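Local coordinates for methylated RNA-binding protein 1 (PDB 4RCM) that recognises N6-methyladenosine in RNA through its YTH domain and lowers the stability of PHO4 mRNA, so regulating phosphate metabolism, at residues V20-L26 with I67-F73; H28-S32 with S90-D94; G75-S81 with F102-I108. All coordinates share one frame; numbering follows the deposited sequence.

Contact 1. Residues V20-L26 with I67-F73. With nucleotides of chain C.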
loop_
_atom_site.group_PDB
_atom_site.type_symbol
_atom_site.label_atom_id
_atom_site.label_comp_id
_atom_site.label_asym_id
_atom_site.label_seq_id
_atom_site.Cartn_x
_atom_site.Cartn_y
_atom_site.Cartn_z
ATOM N N VAL A 20 0.519 3.960 -4.490
ATOM C CA VAL A 20 1.680 3.121 -4.206
ATOM C C VAL A 20 2.391 3.677 -2.973
ATOM O O VAL A 20 2.447 4.889 -2.801
ATOM C CB VAL A 20 2.665 3.039 -5.397
ATOM C CG1 VAL A 20 4.027 2.513 -4.979
ATOM C CG2 VAL A 20 2.086 2.146 -6.467
ATOM N N ILE A 21 2.954 2.775 -2.157
ATOM C CA ILE A 21 3.837 3.158 -0.999
ATOM C C ILE A 21 5.186 2.526 -1.308
ATOM O O ILE A 21 5.250 1.318 -1.595
ATOM C CB ILE A 21 3.324 2.663 0.384
ATOM C CG1 ILE A 21 1.979 3.286 0.735
ATOM C CG2 ILE A 21 4.322 2.988 1.509
ATOM C CD1 ILE A 21 1.979 4.787 0.962
ATOM N N LYS A 22 6.258 3.341 -1.300
ATOM C CA LYS A 22 7.623 2.774 -1.504
ATOM C C LYS A 22 8.330 2.922 -0.177
ATOM O O LYS A 22 8.446 4.052 0.381
ATOM C CB LYS A 22 8.423 3.515 -2.591
ATOM C CG LYS A 22 7.807 3.536 -3.970
ATOM C CD LYS A 22 7.626 2.136 -4.558
ATOM C CE LYS A 22 8.941 1.398 -4.819
ATOM N NZ LYS A 22 8.737 0.137 -5.603
ATOM N N SER A 23 8.689 1.796 0.381
ATOM C CA SER A 23 9.415 1.763 1.647
ATOM C C SER A 23 10.895 1.525 1.395
ATOM O O SER A 23 11.261 0.691 0.529
ATOM C CB SER A 23 8.871 0.623 2.524
ATOM O OG SER A 23 9.710 0.420 3.637
ATOM N N SER A 24 11.731 2.207 2.171
ATOM C CA SER A 24 13.190 1.965 2.192
ATOM C C SER A 24 13.639 0.581 2.727
ATOM O O SER A 24 14.781 0.184 2.451
ATOM C CB SER A 24 13.890 3.100 2.974
ATOM O OG SER A 24 13.841 4.321 2.221
ATOM N N SER A 25 12.756 -0.160 3.440
ATOM C CA SER A 25 13.128 -1.398 4.097
ATOM C C SER A 25 12.001 -2.435 4.265
ATOM O O SER A 25 10.851 -2.109 4.563
ATOM C CB SER A 25 13.720 -1.112 5.479
ATOM O OG SER A 25 12.837 -0.326 6.258
ATOM N N LEU A 26 12.365 -3.705 4.122
ATOM C CA LEU A 26 11.507 -4.777 4.568
ATOM C C LEU A 26 11.152 -4.616 6.076
ATOM O O LEU A 26 9.963 -4.760 6.451
ATOM C CB LEU A 26 12.102 -6.160 4.229
ATOM C CG LEU A 26 11.206 -7.296 4.710
ATOM C CD1 LEU A 26 9.888 -7.245 3.918
ATOM C CD2 LEU A 26 11.873 -8.673 4.612
ATOM N N ILE A 67 8.817 -2.282 -1.866
ATOM C CA ILE A 67 10.176 -1.947 -1.335
ATOM C C ILE A 67 11.086 -1.484 -2.498
ATOM O O ILE A 67 11.290 -2.230 -3.513
ATOM C CB ILE A 67 10.812 -3.164 -0.588
ATOM C CG1 ILE A 67 9.897 -3.559 0.599
ATOM C CG2 ILE A 67 12.214 -2.841 -0.085
ATOM C CD1 ILE A 67 10.044 -5.027 0.968
ATOM N N ASN A 68 11.641 -0.296 -2.344
ATOM C CA ASN A 68 12.567 0.254 -3.328
ATOM C C ASN A 68 13.747 -0.686 -3.596
ATOM O O ASN A 68 14.153 -1.499 -2.720
ATOM C CB ASN A 68 13.075 1.646 -2.921
ATOM C CG ASN A 68 13.556 2.454 -4.117
ATOM O OD1 ASN A 68 12.880 2.500 -5.151
ATOM N ND2 ASN A 68 14.717 3.100 -3.988
ATOM N N THR A 69 14.239 -0.625 -4.848
ATOM C CA THR A 69 15.380 -1.367 -5.344
ATOM C C THR A 69 15.143 -2.846 -5.527
ATOM O O THR A 69 15.441 -3.353 -6.591
ATOM C CB THR A 69 16.635 -1.153 -4.474
ATOM O OG1 THR A 69 16.968 0.236 -4.460
ATOM C CG2 THR A 69 17.784 -1.938 -5.037
ATOM N N SER A 70 14.664 -3.560 -4.505
ATOM C CA SER A 70 14.201 -4.943 -4.721
ATOM C C SER A 70 12.992 -4.938 -5.679
ATOM O O SER A 70 12.811 -5.841 -6.441
ATOM C CB SER A 70 13.777 -5.627 -3.410
ATOM O OG SER A 70 12.740 -4.863 -2.760
ATOM N N GLY A 71 12.153 -3.913 -5.558
ATOM C CA GLY A 71 10.889 -3.848 -6.274
ATOM C C GLY A 71 9.935 -4.918 -5.813
ATOM O O GLY A 71 9.077 -5.364 -6.576
ATOM N N ARG A 72 10.078 -5.356 -4.565
ATOM C CA ARG A 72 9.160 -6.318 -4.019
ATOM C C ARG A 72 7.809 -5.649 -3.772
ATOM O O ARG A 72 7.747 -4.631 -3.079
ATOM C CB ARG A 72 9.761 -6.871 -2.751
ATOM C CG ARG A 72 9.468 -8.328 -2.505
ATOM C CD ARG A 72 9.820 -8.634 -1.056
ATOM N NE ARG A 72 8.991 -9.667 -0.479
ATOM C CZ ARG A 72 9.389 -10.410 0.536
ATOM N NH1 ARG A 72 8.613 -11.357 1.018
ATOM N NH2 ARG A 72 10.583 -10.192 1.079
ATOM N N PHE A 73 6.736 -6.167 -4.358
ATOM C CA PHE A 73 5.384 -5.666 -4.036
ATOM C C PHE A 73 4.894 -6.669 -3.047
ATOM O O PHE A 73 4.737 -7.817 -3.416
ATOM C CB PHE A 73 4.449 -5.548 -5.272
ATOM C CG PHE A 73 4.555 -4.192 -5.987
ATOM C CD1 PHE A 73 5.678 -3.878 -6.757
ATOM C CD2 PHE A 73 3.537 -3.224 -5.862
ATOM C CE1 PHE A 73 5.780 -2.623 -7.383
ATOM C CE2 PHE A 73 3.636 -1.987 -6.499
ATOM C CZ PHE A 73 4.761 -1.683 -7.250
ATOM C C2 6MZ C 3 10.822 3.944 4.857
ATOM C C4 6MZ C 3 9.921 5.503 3.327
ATOM C C5 6MZ C 3 8.833 5.814 4.266
ATOM N N9 6MZ C 3 9.696 6.265 2.240
ATOM N N3 6MZ C 3 10.878 4.567 3.676
ATOM N N1 6MZ C 3 9.857 4.187 5.772
ATOM C C6 6MZ C 3 8.859 5.076 5.566
ATOM N N6 6MZ C 3 7.918 5.341 6.500
ATOM C C9 6MZ C 3 7.991 4.829 7.851
ATOM N N7 6MZ C 3 8.044 6.764 3.688
ATOM C C8 6MZ C 3 8.595 7.026 2.460
ATOM O "O5'" 6MZ C 3 11.766 10.645 -0.498
ATOM C "C5'" 6MZ C 3 11.475 9.738 0.594
ATOM C "C4'" 6MZ C 3 11.605 8.276 0.146
ATOM O "O4'" 6MZ C 3 11.545 7.392 1.286
ATOM C "C1'" 6MZ C 3 10.647 6.276 1.052
ATOM C "C2'" 6MZ C 3 10.144 6.483 -0.389
ATOM O "O2'" 6MZ C 3 10.904 5.701 -1.350
ATOM C "C3'" 6MZ C 3 10.517 7.846 -0.853
ATOM O "O3'" 6MZ C 3 10.962 7.657 -2.224
#
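Ser23 and Asn68 are tied by a backbone bond: Asn68 N donates to Ser23 O at 3.1 Å. Ile67 CA lies 3.4 Å from the same Ser23 O in a CA-H...O contact, so one carbonyl holds the place where the second strand turns off. On the other side of segment 20-26 sits the methylated adenine of chain C. Ser24 N comes within 2.9 Å of N3 of 6MZ3 of chain C, and Lys22 CB packs 3.5 Å from the O2' of that nucleotide. Ser23 and Ile67 form a parallel bridge between strands 17-23 and 61-67, which places this wall of the m6A pocket at the C-terminal ends of these two inner strands of the mixed sheet of the YTH domain. Behind them, Ile67 CD1 reaches Leu26 CD1 at 3.7 Å, at the start of helix 26-35. The Lys22 chain bends at chi2 and chi3 (-61° and -65°), which carries CE over to the backbone of Asn68 and lets NZ bond Ser66. Further out, Leu26 CD2 lies 4.1 Å from Arg72 NH2, while Arg72 NE makes a salt bridge with Asp111. Ser23 OG donates to Ser25 O at 2.9 Å, across the bend between strand and helix, and Ser25 OG caps His28 N at the helix start.

Contact 2. Residues H28-S32 with S90-D94. With nucleotides of chain C.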
loop_
_atom_site.group_PDB
_atom_site.type_symbol
_atom_site.label_atom_id
_atom_site.label_comp_id
_atom_site.label_asym_id
_atom_site.label_seq_id
_atom_site.Cartn_x
_atom_site.Cartn_y
_atom_site.Cartn_z
ATOM N N HIS A 28 10.637 -1.805 7.937
ATOM C CA HIS A 28 9.512 -0.904 8.123
ATOM C C HIS A 28 8.171 -1.475 7.653
ATOM O O HIS A 28 7.185 -1.178 8.261
ATOM C CB HIS A 28 9.726 0.470 7.448
ATOM C CG HIS A 28 10.625 1.373 8.215
ATOM N ND1 HIS A 28 10.646 2.740 8.029
ATOM C CD2 HIS A 28 11.488 1.112 9.223
ATOM C CE1 HIS A 28 11.512 3.278 8.863
ATOM N NE2 HIS A 28 12.042 2.309 9.594
ATOM N N VAL A 29 8.137 -2.282 6.581
ATOM C CA VAL A 29 6.886 -2.931 6.201
ATOM C C VAL A 29 6.354 -3.880 7.331
ATOM O O VAL A 29 5.134 -3.892 7.673
ATOM C CB VAL A 29 7.060 -3.784 4.920
ATOM C CG1 VAL A 29 5.796 -4.570 4.652
ATOM C CG2 VAL A 29 7.414 -2.901 3.725
ATOM N N LYS A 30 7.243 -4.722 7.827
ATOM C CA LYS A 30 6.896 -5.641 8.899
ATOM C C LYS A 30 6.361 -4.928 10.126
ATOM O O LYS A 30 5.324 -5.347 10.700
ATOM C CB LYS A 30 8.081 -6.476 9.281
ATOM C CG LYS A 30 8.442 -7.509 8.254
ATOM C CD LYS A 30 9.729 -8.185 8.656
ATOM C CE LYS A 30 10.286 -9.093 7.564
ATOM N NZ LYS A 30 10.291 -10.535 7.874
ATOM N N ARG A 31 7.053 -3.864 10.515
ATOM C CA ARG A 31 6.643 -3.059 11.622
ATOM C C ARG A 31 5.318 -2.403 11.428
ATOM O O ARG A 31 4.591 -2.236 12.400
ATOM C CB ARG A 31 7.670 -1.991 11.941
ATOM C CG ARG A 31 8.893 -2.591 12.601
ATOM C CD ARG A 31 9.753 -1.521 13.217
ATOM N NE ARG A 31 11.055 -2.078 13.586
ATOM C CZ ARG A 31 12.136 -1.346 13.857
ATOM N NH1 ARG A 31 13.268 -1.957 14.163
ATOM N NH2 ARG A 31 12.101 -0.014 13.810
ATOM N N SER A 32 5.017 -1.980 10.195
ATOM C CA SER A 32 3.697 -1.501 9.827
ATOM C C SER A 32 2.659 -2.597 10.016
ATOM O O SER A 32 1.575 -2.375 10.502
ATOM C CB SER A 32 3.658 -1.029 8.363
ATOM O OG SER A 32 2.384 -0.449 7.985
ATOM N N SER A 90 8.049 6.121 16.957
ATOM C CA SER A 90 9.395 5.726 17.385
ATOM C C SER A 90 9.810 4.407 16.740
ATOM O O SER A 90 10.984 4.120 16.695
ATOM C CB SER A 90 9.514 5.614 18.928
ATOM O OG SER A 90 9.132 4.308 19.394
ATOM N N ILE A 91 8.853 3.620 16.223
ATOM C CA ILE A 91 9.164 2.350 15.531
ATOM C C ILE A 91 9.922 2.570 14.212
ATOM O O ILE A 91 10.441 1.604 13.594
ATOM C CB ILE A 91 7.874 1.536 15.237
ATOM C CG1 ILE A 91 6.910 2.336 14.341
ATOM C CG2 ILE A 91 7.168 1.147 16.538
ATOM C CD1 ILE A 91 5.602 1.602 14.021
ATOM N N TRP A 92 9.939 3.805 13.733
ATOM C CA TRP A 92 10.685 4.122 12.506
ATOM C C TRP A 92 12.141 4.497 12.861
ATOM O O TRP A 92 12.380 5.393 13.664
ATOM C CB TRP A 92 10.038 5.285 11.710
ATOM C CG TRP A 92 8.492 5.185 11.483
ATOM C CD1 TRP A 92 7.582 6.166 11.692
ATOM C CD2 TRP A 92 7.764 4.061 11.020
ATOM N NE1 TRP A 92 6.307 5.717 11.417
ATOM C CE2 TRP A 92 6.396 4.429 10.982
ATOM C CE3 TRP A 92 8.124 2.766 10.624
ATOM C CZ2 TRP A 92 5.410 3.572 10.578
ATOM C CZ3 TRP A 92 7.126 1.911 10.243
ATOM C CH2 TRP A 92 5.794 2.311 10.221
ATOM N N GLU A 93 13.078 3.793 12.251
ATOM C CA GLU A 93 14.477 4.242 12.135
ATOM C C GLU A 93 14.494 5.590 11.404
ATOM O O GLU A 93 13.784 5.784 10.397
ATOM C CB GLU A 93 15.312 3.223 11.341
ATOM C CG GLU A 93 15.246 1.759 11.808
ATOM C CD GLU A 93 15.762 1.523 13.244
ATOM O OE1 GLU A 93 15.240 0.600 13.944
ATOM O OE2 GLU A 93 16.702 2.251 13.675
ATOM N N ASP A 94 15.304 6.519 11.910
ATOM C CA ASP A 94 15.421 7.883 11.347
ATOM C C ASP A 94 14.060 8.574 11.284
ATOM O O ASP A 94 13.687 9.134 10.259
ATOM C CB ASP A 94 16.057 7.851 9.954
ATOM C C2 6MZ C 3 10.822 3.944 4.857
ATOM C C4 6MZ C 3 9.921 5.503 3.327
ATOM C C5 6MZ C 3 8.833 5.814 4.266
ATOM N N9 6MZ C 3 9.696 6.265 2.240
ATOM N N3 6MZ C 3 10.878 4.567 3.676
ATOM N N1 6MZ C 3 9.857 4.187 5.772
ATOM C C6 6MZ C 3 8.859 5.076 5.566
ATOM N N6 6MZ C 3 7.918 5.341 6.500
ATOM C C9 6MZ C 3 7.991 4.829 7.851
ATOM N N7 6MZ C 3 8.044 6.764 3.688
ATOM C C8 6MZ C 3 8.595 7.026 2.460
ATOM O "O5'" 6MZ C 3 11.766 10.645 -0.498
ATOM C "C5'" 6MZ C 3 11.475 9.738 0.594
ATOM C "C4'" 6MZ C 3 11.605 8.276 0.146
ATOM O "O4'" 6MZ C 3 11.545 7.392 1.286
ATOM C "C1'" 6MZ C 3 10.647 6.276 1.052
ATOM C "C2'" 6MZ C 3 10.144 6.483 -0.389
ATOM O "O2'" 6MZ C 3 10.904 5.701 -1.350
ATOM C "C3'" 6MZ C 3 10.517 7.846 -0.853
ATOM O "O3'" 6MZ C 3 10.962 7.657 -2.224
#
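His28 and Trp92 meet around the modified base, and the histidine is best followed outward from its CB, which lies 4.1 Å from Trp92 CZ3. With CG anti to the carbonyl carbon, chi1 -78° brings the imidazole beside Trp92, the ND1 edge turned to the base. CG and CD2 pack near Trp92 CE3, which stands over the centre of one imidazole face; the two ring planes are 47° apart, an oblique pairing. ND1 donates to N1 of 6MZ3 of chain C at 2.8 Å, reading the Watson-Crick edge of the base. CE1 lies 3.7 Å from Glu93 O, and at the far end NE2 accepts a weak bond from Glu93 N. Trp92 lays the face of its indole under the N6-methyl group, with CD2 3.3 Å from C9 of 6MZ3 of chain C, while Ile91 CG1 covers the opposite face: one wall of the aromatic cage by which YTH domains recognise m6A.

Arg31, one helical turn on, extends from CG to NE and grips Glu93 OE1 end-on with NH1 and NH2, each at 3.2 Å and with the oxygen near the guanidinium plane. Its NH2 is also modelled implausibly close to Ile91 O, so that bond is doubtful in detail.

Segment 90-94, in the connection between strands 72-79 and 102-112, thus lies against helix 26-35, with strand 37-38 beside both: Trp38 meets Trp92 edge-to-face, and Ile37 touches Ile91.

Contact 3. Residues G75-S81 with F102-I108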
loop_
_atom_site.group_PDB
_atom_site.type_symbol
_atom_site.label_atom_id
_atom_site.label_comp_id
_atom_site.label_asym_id
_atom_site.label_seq_id
_atom_site.Cartn_x
_atom_site.Cartn_y
_atom_site.Cartn_z
ATOM N N GLY A 75 2.164 -6.432 -0.338
ATOM C CA GLY A 75 0.787 -6.599 0.107
ATOM C C GLY A 75 0.029 -5.291 0.021
ATOM O O GLY A 75 0.510 -4.336 -0.554
ATOM N N VAL A 76 -1.186 -5.319 0.541
ATOM C CA VAL A 76 -2.122 -4.162 0.384
ATOM C C VAL A 76 -2.656 -3.783 1.738
ATOM O O VAL A 76 -3.098 -4.609 2.472
ATOM C CB VAL A 76 -3.258 -4.530 -0.582
ATOM C CG1 VAL A 76 -4.054 -3.298 -0.951
ATOM C CG2 VAL A 76 -2.707 -5.210 -1.872
ATOM N N ALA A 77 -2.669 -2.498 2.055
ATOM C CA ALA A 77 -3.249 -2.055 3.295
ATOM C C ALA A 77 -4.260 -0.971 2.987
ATOM O O ALA A 77 -4.156 -0.255 1.940
ATOM C CB ALA A 77 -2.197 -1.480 4.229
ATOM N N GLU A 78 -5.241 -0.883 3.866
ATOM C CA GLU A 78 -6.251 0.153 3.753
ATOM C C GLU A 78 -5.866 1.181 4.742
ATOM O O GLU A 78 -5.497 0.809 5.858
ATOM C CB GLU A 78 -7.633 -0.398 4.096
ATOM C CG GLU A 78 -8.775 0.571 3.799
ATOM C CD GLU A 78 -10.175 0.065 4.164
ATOM O OE1 GLU A 78 -10.357 -1.077 4.624
ATOM O OE2 GLU A 78 -11.104 0.878 4.051
ATOM N N MET A 79 -5.969 2.469 4.353
ATOM C CA MET A 79 -5.843 3.613 5.249
ATOM C C MET A 79 -7.166 3.810 6.005
ATOM O O MET A 79 -8.228 3.995 5.383
ATOM C CB MET A 79 -5.486 4.894 4.421
ATOM C CG MET A 79 -5.381 6.170 5.214
ATOM S SD MET A 79 -4.953 7.525 4.107
ATOM C CE MET A 79 -4.716 8.854 5.306
ATOM N N VAL A 80 -7.123 3.773 7.336
ATOM C CA VAL A 80 -8.346 3.701 8.123
ATOM C C VAL A 80 -8.412 4.821 9.151
ATOM O O VAL A 80 -9.248 4.811 10.035
ATOM C CB VAL A 80 -8.582 2.274 8.773
ATOM C CG1 VAL A 80 -8.722 1.203 7.712
ATOM C CG2 VAL A 80 -7.493 1.886 9.736
ATOM N N SER A 81 -7.529 5.785 9.028
ATOM C CA SER A 81 -7.625 7.036 9.792
ATOM C C SER A 81 -6.868 8.127 9.053
ATOM O O SER A 81 -6.058 7.842 8.123
ATOM C CB SER A 81 -7.027 6.857 11.205
ATOM O OG SER A 81 -5.628 7.147 11.310
ATOM N N PHE A 102 -0.516 7.552 10.414
ATOM C CA PHE A 102 -1.928 7.309 10.314
ATOM C C PHE A 102 -2.169 5.796 10.435
ATOM O O PHE A 102 -1.244 5.018 10.200
ATOM C CB PHE A 102 -2.520 7.908 9.022
ATOM C CG PHE A 102 -1.881 7.406 7.767
ATOM C CD1 PHE A 102 -2.262 6.194 7.225
ATOM C CD2 PHE A 102 -0.887 8.130 7.156
ATOM C CE1 PHE A 102 -1.653 5.704 6.070
ATOM C CE2 PHE A 102 -0.277 7.674 5.996
ATOM C CZ PHE A 102 -0.645 6.444 5.457
ATOM N N LYS A 103 -3.398 5.377 10.757
ATOM C CA LYS A 103 -3.663 3.920 10.945
ATOM C C LYS A 103 -3.880 3.216 9.624
ATOM O O LYS A 103 -4.481 3.779 8.674
ATOM C CB LYS A 103 -4.850 3.705 11.837
ATOM C CG LYS A 103 -4.668 4.264 13.241
ATOM C CD LYS A 103 -5.991 4.348 13.993
ATOM C CE LYS A 103 -5.802 4.953 15.371
ATOM N NZ LYS A 103 -6.932 4.617 16.279
ATOM N N VAL A 104 -3.410 1.956 9.570
ATOM C CA VAL A 104 -3.607 1.108 8.416
ATOM C C VAL A 104 -4.025 -0.271 8.876
ATOM O O VAL A 104 -3.683 -0.677 9.978
ATOM C CB VAL A 104 -2.346 0.983 7.487
ATOM C CG1 VAL A 104 -1.932 2.385 7.037
ATOM C CG2 VAL A 104 -1.201 0.254 8.179
ATOM N N ARG A 105 -4.756 -0.973 8.031
ATOM C CA ARG A 105 -5.034 -2.387 8.250
ATOM C C ARG A 105 -4.615 -3.214 7.021
ATOM O O ARG A 105 -5.085 -3.001 5.910
ATOM C CB ARG A 105 -6.507 -2.597 8.581
ATOM C CG ARG A 105 -7.024 -1.805 9.805
ATOM C CD ARG A 105 -6.698 -2.458 11.198
ATOM N NE ARG A 105 -7.092 -1.654 12.408
ATOM C CZ ARG A 105 -6.332 -0.723 13.033
ATOM N NH1 ARG A 105 -5.096 -0.358 12.589
ATOM N NH2 ARG A 105 -6.812 -0.125 14.126
ATOM N N TRP A 106 -3.729 -4.140 7.229
ATOM C CA TRP A 106 -3.148 -4.910 6.139
ATOM C C TRP A 106 -4.218 -5.902 5.739
ATOM O O TRP A 106 -4.566 -6.772 6.538
ATOM C CB TRP A 106 -1.852 -5.563 6.617
ATOM C CG TRP A 106 -0.692 -4.610 6.552
ATOM C CD1 TRP A 106 -0.447 -3.540 7.380
ATOM C CD2 TRP A 106 0.284 -4.534 5.515
ATOM N NE1 TRP A 106 0.666 -2.873 6.959
ATOM C CE2 TRP A 106 1.135 -3.468 5.814
ATOM C CE3 TRP A 106 0.536 -5.288 4.379
ATOM C CZ2 TRP A 106 2.228 -3.132 5.017
ATOM C CZ3 TRP A 106 1.629 -4.950 3.595
ATOM C CH2 TRP A 106 2.453 -3.879 3.915
ATOM N N VAL A 107 -4.836 -5.692 4.591
ATOM C CA VAL A 107 -5.913 -6.590 4.103
ATOM C C VAL A 107 -5.337 -7.806 3.370
ATOM O O VAL A 107 -5.870 -8.906 3.497
ATOM C CB VAL A 107 -6.966 -5.856 3.212
ATOM C CG1 VAL A 107 -7.753 -4.841 4.023
ATOM C CG2 VAL A 107 -6.315 -5.139 2.030
ATOM N N ILE A 108 -4.228 -7.605 2.647
ATOM C CA ILE A 108 -3.555 -8.690 1.900
ATOM C C ILE A 108 -2.048 -8.733 2.131
ATOM O O ILE A 108 -1.370 -7.738 2.028
ATOM C CB ILE A 108 -3.798 -8.589 0.368
ATOM C CG1 ILE A 108 -5.268 -8.753 0.034
ATOM C CG2 ILE A 108 -2.966 -9.655 -0.418
ATOM C CD1 ILE A 108 -5.654 -8.183 -1.323
#
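Gly75-Met79 and Phe102-Ile108 run antiparallel, their axes at 143°, and a classic beta bulge breaks the register where Val107 and Ile108 both face Val76. Val76 O accepts from Val107 N at 2.9 Å and from Ile108 N at 3.2 Å, the latter almost straight at 176°. Further along, Glu78 and Arg105 exchange a regular pair of backbone bonds. At Ser81 the side-chain OG, not a backbone carbonyl, accepts from Lys103 N at 2.9 Å, while the buried Ser81 O finds no partner.

On the face carrying Ala77 and Met79, Ala77 CB sits squarely over the five-membered ring of Trp106, 4.0 Å from its centroid, a CH-pi contact. Trp106 CZ3 reaches Gly75 CA, where a side chain would collide with Ile108 O. Replacing Trp106 by an alanine is likely to open a gap beside Gly75 and Ala77 and to leave Ser32 OG of helix 26-35 without the indole N-H. Met79, extended with CG anti to the backbone N (chi1 178°), crosses Phe102 at about a right angle. Its CE lies over the ring 4.2 Å from the centroid, with SD above the same face in a Met-aromatic contact. On the other face Val76 CG2 lies beside Ile108 CB. Val80 CG2 lies over one face of the Arg105 guanidinium, toward its rim.

The pairing thus rests on backbone bonds flanked by apolar packing, with no salt bridge between the two segments.

In the fold
Contact 3 lies nearest the centre of the domain, about 7 Å from it, and joins neighbouring strands 72-79 and 102-112 through backbone bonds and apolar packing, about 9 Å from the RNA at its nearest atom. Contact 1 uses strand 72-79 too, but at its start, where two inner strands end and the chain meets the nucleotide. Contact 2, the farthest out at about 15 Å, trades sheet pairing for a salt bridge and aromatic groups around the base. Helix 26-35 connects all three: it follows strand 17-23 of contact 1, packs Val29 against Ser23 and Ile67, and meets Trp106 of contact 3 through Val29 and Ser32.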